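Local structure of protein involved in catabolism of external DNA (2OO3) at residues Lys219-Glu224 with Leu240-Pro245; Glu252-Leu257 with Tyr271-Gly276. The protein probably methylates N6 of a specific adenine in 23S ribosomal RNA, using S-adenosyl-L-methionine as the methyl donor. All coordinates share one frame; numbering follows the deposited sequence.

In the fold
The two contacts lie in the C-terminal half of a Rossmann-like methyltransferase domain, their centres about 9 Å apart. Contact 1 is the hairpin 220-226/237-243; contact 2 packs the following helix, 249-263, on strand 270-275, which flanks strand 220-226 and ends this side of the sheet. They are joined directly: Arg222 NH2 makes a salt bridge with Glu274 OE1 at 2.7 Å, and backbone hydrogen bonds link strand 220-226 to 270-275. Contact 1 comes nearer the predicted catalytic centre, the side chain of Leu240 lying about 7 Å from that of Asp166, the probable proton acceptor. In contact 2, the side chain of Ile253 is about 10 Å from that of His20, predicted to bind S-adenosyl-L-methionine.

Contact 1. Residues Lys219-Glu224 with Leu240-Pro245; sequences KSVRIE and LWIINP. With SO4 (sulfate ion), chain C.
Lys219-Glu224 and Leu240-Pro245 run antiparallel, their strand axes approaching to 4.8 Å with 167° between directions, as the two arms of a beta hairpin. In the class I methyltransferase sheet the second arm, 237-243, is the reversed strand, inserted between 193-200 and 220-226, which both run the other way. Val221 with Ile242 and Ile223 with Leu240 are hydrogen-bonded pairs, each exchanging two N-H...O bonds. A fifth bond, from Asn244 N to Lys219 O, carries the pairing just beyond the strand end.

On one face lies the indole of Trp241. Its CG is anti to the backbone N (chi1 -173°), and the ring spans two residues of the partner strand: NE1 lies 3.6 Å from Ser220 CB, while CE3 meets Arg222 CB at 3.8 Å. Leu210 and Met213 of helix 203-216 pack on the indole too. Beyond the ring, Arg222 NH1 holds Glu224 OE2 at 2.9 Å, a bond in the guanidinium plane that reaches the carboxylate from 61° above its own plane. OE2 is also bonded by Tyr198 OH, and Glu274 takes the other terminal nitrogen of Arg222, so two acids fix the guanidinium.

The opposite face is apolar. Val221 CG1 presses on the Pro245 ring, 3.7 Å from CB, and Ile223 CD1 meets Leu240 CD1 at 3.9 Å; helix 249-263 packs here through Phe249.

Where the strands end, Asn244 ND2 bonds to the carbonyls of Ser190 and Gly192, and OD1 is turned to Lys219, where a water accepts from Lys219 NZ at 2.6 Å and donates to Asn244 OD1 and to O1 of a sulfate ion, probably from the crystallisation liquor; Lys219 NZ also bonds sulfate O1 directly, at 2.9 Å.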
# COMPACT_ATOMS: atom_id res chain seq x y z
N LYS A 219 13.20 -13.84 2.04
CA LYS A 219 11.90 -14.28 1.49
C LYS A 219 11.15 -12.99 1.17
O LYS A 219 10.27 -12.55 1.94
CB LYS A 219 11.09 -15.10 2.49
CG LYS A 219 11.68 -16.47 2.85
CD LYS A 219 10.66 -17.27 3.68
CE LYS A 219 11.29 -17.89 4.89
NZ LYS A 219 11.48 -16.91 6.00
N SER A 220 11.53 -12.36 0.06
CA SER A 220 11.11 -10.98 -0.20
C SER A 220 10.85 -10.79 -1.69
O SER A 220 11.37 -11.54 -2.53
CB SER A 220 12.24 -10.04 0.24
OG SER A 220 13.38 -10.22 -0.60
N VAL A 221 10.01 -9.81 -2.02
CA VAL A 221 9.90 -9.37 -3.40
C VAL A 221 9.89 -7.85 -3.40
O VAL A 221 9.33 -7.20 -2.49
CB VAL A 221 8.70 -10.04 -4.16
CG1 VAL A 221 7.33 -9.64 -3.56
CG2 VAL A 221 8.72 -9.65 -5.63
N ARG A 222 10.57 -7.29 -4.39
CA ARG A 222 10.58 -5.85 -4.58
C ARG A 222 9.90 -5.58 -5.91
O ARG A 222 10.21 -6.26 -6.89
CB ARG A 222 12.03 -5.36 -4.61
CG ARG A 222 12.18 -4.11 -5.44
CD ARG A 222 13.41 -3.34 -5.12
NE ARG A 222 14.61 -3.87 -5.72
CZ ARG A 222 15.48 -3.13 -6.44
NH1 ARG A 222 15.28 -1.83 -6.69
NH2 ARG A 222 16.57 -3.71 -6.92
N ILE A 223 8.93 -4.67 -5.93
CA ILE A 223 8.29 -4.27 -7.17
C ILE A 223 8.45 -2.75 -7.34
O ILE A 223 8.43 -1.99 -6.36
CB ILE A 223 6.82 -4.72 -7.21
CG1 ILE A 223 6.00 -3.97 -6.15
CG2 ILE A 223 6.74 -6.25 -7.00
CD1 ILE A 223 4.45 -4.18 -6.28
N GLU A 224 8.67 -2.29 -8.58
CA GLU A 224 8.82 -0.86 -8.80
C GLU A 224 8.15 -0.50 -10.11
O GLU A 224 8.04 -1.33 -10.99
CB GLU A 224 10.29 -0.41 -8.83
CG GLU A 224 11.01 -0.63 -7.53
CD GLU A 224 12.41 0.00 -7.49
OE1 GLU A 224 12.87 0.54 -8.54
OE2 GLU A 224 13.04 -0.06 -6.41
N LEU A 240 7.28 -1.13 -3.93
CA LEU A 240 6.93 -1.78 -2.64
C LEU A 240 7.85 -2.97 -2.37
O LEU A 240 8.27 -3.66 -3.29
CB LEU A 240 5.44 -2.18 -2.56
CG LEU A 240 4.44 -1.02 -2.72
CD1 LEU A 240 3.85 -0.97 -4.14
CD2 LEU A 240 3.31 -1.13 -1.71
N TRP A 241 8.20 -3.13 -1.10
CA TRP A 241 9.03 -4.22 -0.64
C TRP A 241 8.14 -5.10 0.24
O TRP A 241 7.54 -4.61 1.19
CB TRP A 241 10.22 -3.67 0.15
CG TRP A 241 11.19 -4.79 0.51
CD1 TRP A 241 11.01 -5.76 1.45
CD2 TRP A 241 12.44 -5.04 -0.11
NE1 TRP A 241 12.10 -6.61 1.47
CE2 TRP A 241 12.99 -6.19 0.51
CE3 TRP A 241 13.17 -4.41 -1.14
CZ2 TRP A 241 14.24 -6.73 0.14
CZ3 TRP A 241 14.43 -4.95 -1.51
CH2 TRP A 241 14.93 -6.11 -0.88
N ILE A 242 8.03 -6.38 -0.11
CA ILE A 242 7.14 -7.29 0.60
C ILE A 242 7.95 -8.43 1.17
O ILE A 242 8.72 -9.06 0.44
CB ILE A 242 5.96 -7.82 -0.30
CG1 ILE A 242 5.11 -6.63 -0.81
CG2 ILE A 242 5.07 -8.78 0.49
CD1 ILE A 242 4.27 -6.90 -2.00
N ILE A 243 7.83 -8.63 2.47
CA ILE A 243 8.40 -9.79 3.15
C ILE A 243 7.30 -10.83 3.36
O ILE A 243 6.19 -10.50 3.80
CB ILE A 243 8.99 -9.40 4.51
CG1 ILE A 243 10.09 -8.34 4.30
CG2 ILE A 243 9.55 -10.65 5.26
CD1 ILE A 243 10.58 -7.65 5.62
N ASN A 244 7.63 -12.07 3.03
CA ASN A 244 6.69 -13.19 3.04
C ASN A 244 5.56 -13.00 2.04
O ASN A 244 4.38 -13.13 2.38
CB ASN A 244 6.20 -13.43 4.47
CG ASN A 244 7.35 -13.89 5.38
OD1 ASN A 244 8.24 -14.65 4.95
ND2 ASN A 244 7.36 -13.42 6.62
N PRO A 245 5.91 -12.67 0.78
CA PRO A 245 4.80 -12.47 -0.14
C PRO A 245 4.05 -13.78 -0.43
O PRO A 245 4.65 -14.88 -0.34
CB PRO A 245 5.48 -11.94 -1.40
CG PRO A 245 6.87 -12.54 -1.36
CD PRO A 245 7.22 -12.49 0.12
S SO4 C . 15.17 -15.56 5.98
O1 SO4 C . 13.85 -15.29 5.44
O2 SO4 C . 15.25 -15.01 7.33
O3 SO4 C . 15.37 -17.01 6.02
O4 SO4 C . 16.22 -14.93 5.17
O HOH W 1 10.87 -14.34 6.10

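Contact 2. Residues Glu252-Leu257 with Tyr271-Gly276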
# COMPACT_ATOMS: atom_id res chain seq x y z
N GLU A 252 1.02 -12.52 -10.44
CA GLU A 252 -0.10 -11.58 -10.53
C GLU A 252 0.39 -10.16 -10.67
O GLU A 252 -0.10 -9.42 -11.50
CB GLU A 252 -1.00 -11.61 -9.28
CG GLU A 252 -1.75 -12.92 -9.09
CD GLU A 252 -2.87 -12.81 -8.09
OE1 GLU A 252 -2.83 -11.90 -7.23
OE2 GLU A 252 -3.78 -13.66 -8.15
N ILE A 253 1.35 -9.76 -9.82
CA ILE A 253 1.74 -8.36 -9.78
C ILE A 253 2.45 -7.91 -11.08
O ILE A 253 2.37 -6.75 -11.46
CB ILE A 253 2.59 -8.06 -8.54
CG1 ILE A 253 2.41 -6.59 -8.14
CG2 ILE A 253 4.04 -8.51 -8.75
CD1 ILE A 253 0.96 -6.27 -7.71
N LYS A 254 3.09 -8.85 -11.77
CA LYS A 254 3.66 -8.62 -13.09
C LYS A 254 2.59 -8.22 -14.12
O LYS A 254 2.79 -7.29 -14.90
CB LYS A 254 4.41 -9.87 -13.57
CG LYS A 254 5.24 -9.68 -14.87
CD LYS A 254 6.01 -10.98 -15.20
CE LYS A 254 6.77 -10.91 -16.53
NZ LYS A 254 5.77 -10.67 -17.61
N LEU A 255 1.46 -8.94 -14.12
CA LEU A 255 0.33 -8.58 -14.99
C LEU A 255 -0.16 -7.17 -14.63
O LEU A 255 -0.43 -6.36 -15.52
CB LEU A 255 -0.84 -9.57 -14.90
CG LEU A 255 -2.06 -9.22 -15.83
CD1 LEU A 255 -1.69 -8.89 -17.28
CD2 LEU A 255 -3.17 -10.30 -15.81
N VAL A 256 -0.27 -6.89 -13.34
CA VAL A 256 -0.77 -5.58 -12.93
C VAL A 256 0.19 -4.49 -13.46
O VAL A 256 -0.24 -3.53 -14.10
CB VAL A 256 -0.89 -5.47 -11.39
CG1 VAL A 256 -1.10 -3.97 -10.94
CG2 VAL A 256 -2.04 -6.37 -10.87
N LEU A 257 1.48 -4.64 -13.17
CA LEU A 257 2.49 -3.64 -13.55
C LEU A 257 2.56 -3.46 -15.06
O LEU A 257 2.66 -2.32 -15.53
CB LEU A 257 3.87 -3.99 -12.99
CG LEU A 257 4.01 -3.95 -11.46
CD1 LEU A 257 5.29 -4.68 -11.00
CD2 LEU A 257 4.01 -2.50 -10.97
N TYR A 271 8.74 -1.13 -15.41
CA TYR A 271 8.53 -1.73 -14.10
C TYR A 271 9.64 -2.76 -13.92
O TYR A 271 10.30 -3.18 -14.90
CB TYR A 271 7.13 -2.40 -13.99
CG TYR A 271 7.02 -3.71 -14.75
CD1 TYR A 271 7.38 -4.92 -14.14
CD2 TYR A 271 6.56 -3.75 -16.08
CE1 TYR A 271 7.30 -6.14 -14.83
CE2 TYR A 271 6.47 -4.98 -16.79
CZ TYR A 271 6.85 -6.15 -16.15
OH TYR A 271 6.78 -7.36 -16.83
N MET A 272 9.84 -3.18 -12.68
CA MET A 272 10.69 -4.31 -12.39
C MET A 272 10.14 -5.07 -11.19
O MET A 272 9.37 -4.53 -10.37
CB MET A 272 12.12 -3.84 -12.12
CG MET A 272 12.27 -3.01 -10.83
SD MET A 272 12.62 -3.98 -9.32
CE MET A 272 14.40 -3.93 -9.37
N ILE A 273 10.54 -6.32 -11.08
CA ILE A 273 10.16 -7.21 -10.02
C ILE A 273 11.44 -7.98 -9.73
O ILE A 273 12.09 -8.49 -10.67
CB ILE A 273 9.09 -8.23 -10.45
CG1 ILE A 273 7.82 -7.55 -10.92
CG2 ILE A 273 8.72 -9.18 -9.30
CD1 ILE A 273 6.90 -8.53 -11.59
N GLU A 274 11.83 -8.03 -8.46
CA GLU A 274 13.03 -8.74 -8.06
C GLU A 274 12.74 -9.49 -6.78
O GLU A 274 12.31 -8.90 -5.79
CB GLU A 274 14.14 -7.73 -7.84
CG GLU A 274 15.34 -8.20 -7.07
CD GLU A 274 16.44 -7.16 -7.15
OE1 GLU A 274 16.57 -6.33 -6.21
OE2 GLU A 274 17.13 -7.13 -8.19
N SER A 275 12.98 -10.79 -6.78
CA SER A 275 12.72 -11.54 -5.59
C SER A 275 14.02 -11.90 -4.88
O SER A 275 15.10 -12.03 -5.51
CB SER A 275 11.93 -12.77 -5.94
OG SER A 275 12.68 -13.55 -6.84
N GLY A 276 13.92 -12.08 -3.57
CA GLY A 276 15.07 -12.44 -2.76
C GLY A 276 15.60 -13.82 -3.06
O GLY A 276 15.01 -14.59 -3.84
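Ile253 begins the contact with Ile273, its CG2 meeting the CD1 tip of that strand residue at 4.0 Å. This branch sits between the backbone N and the carbonyl carbon, while CG1 (chi1 -152°) leads away from the strand, so Ile253 offers Ile273 a single methyl. One residue on, Lys254 packs more closely: its CB is 3.5 Å from Ile273 CD1, tighter than usual for two carbons, and the two side chains cross at about a right angle. The lysine then runs on extended through CE past the phenol end of Tyr271, with CG 3.4 Å from OH. Its ammonium is also near this hydroxyl but makes no hydrogen bond with it; NZ bends to a salt bridge with Glu258, one turn further along the helix. The aliphatic chain thus packs at the edge of the contact while the charge is settled within the helix.

Leu257, one turn after Ile253, points at the strand and makes the aromatic contact. Its CB lies over the face of the Tyr271 ring, 4.0 Å from the centroid and 28° off the normal, a CH-pi contact displaced toward CG. CD1 of the same leucine touches Tyr271 CD1 and reaches Ile273 CG1 at 3.8 Å, bridging the two strand side chains that face the helix; Met272, between them, points away.

No hydrogen bond crosses this contact. Helix and strand run antiparallel at 168°, with axes 9.2 Å apart, in the helix-on-sheet layering of a Rossmann-like fold. Ile253 and Leu257 also rest on Ile223 of strand 220-226, the neighbour of strand 270-275. Ile253 also touches Thr22, and Leu257 touches Ile18, both of helix 14-30.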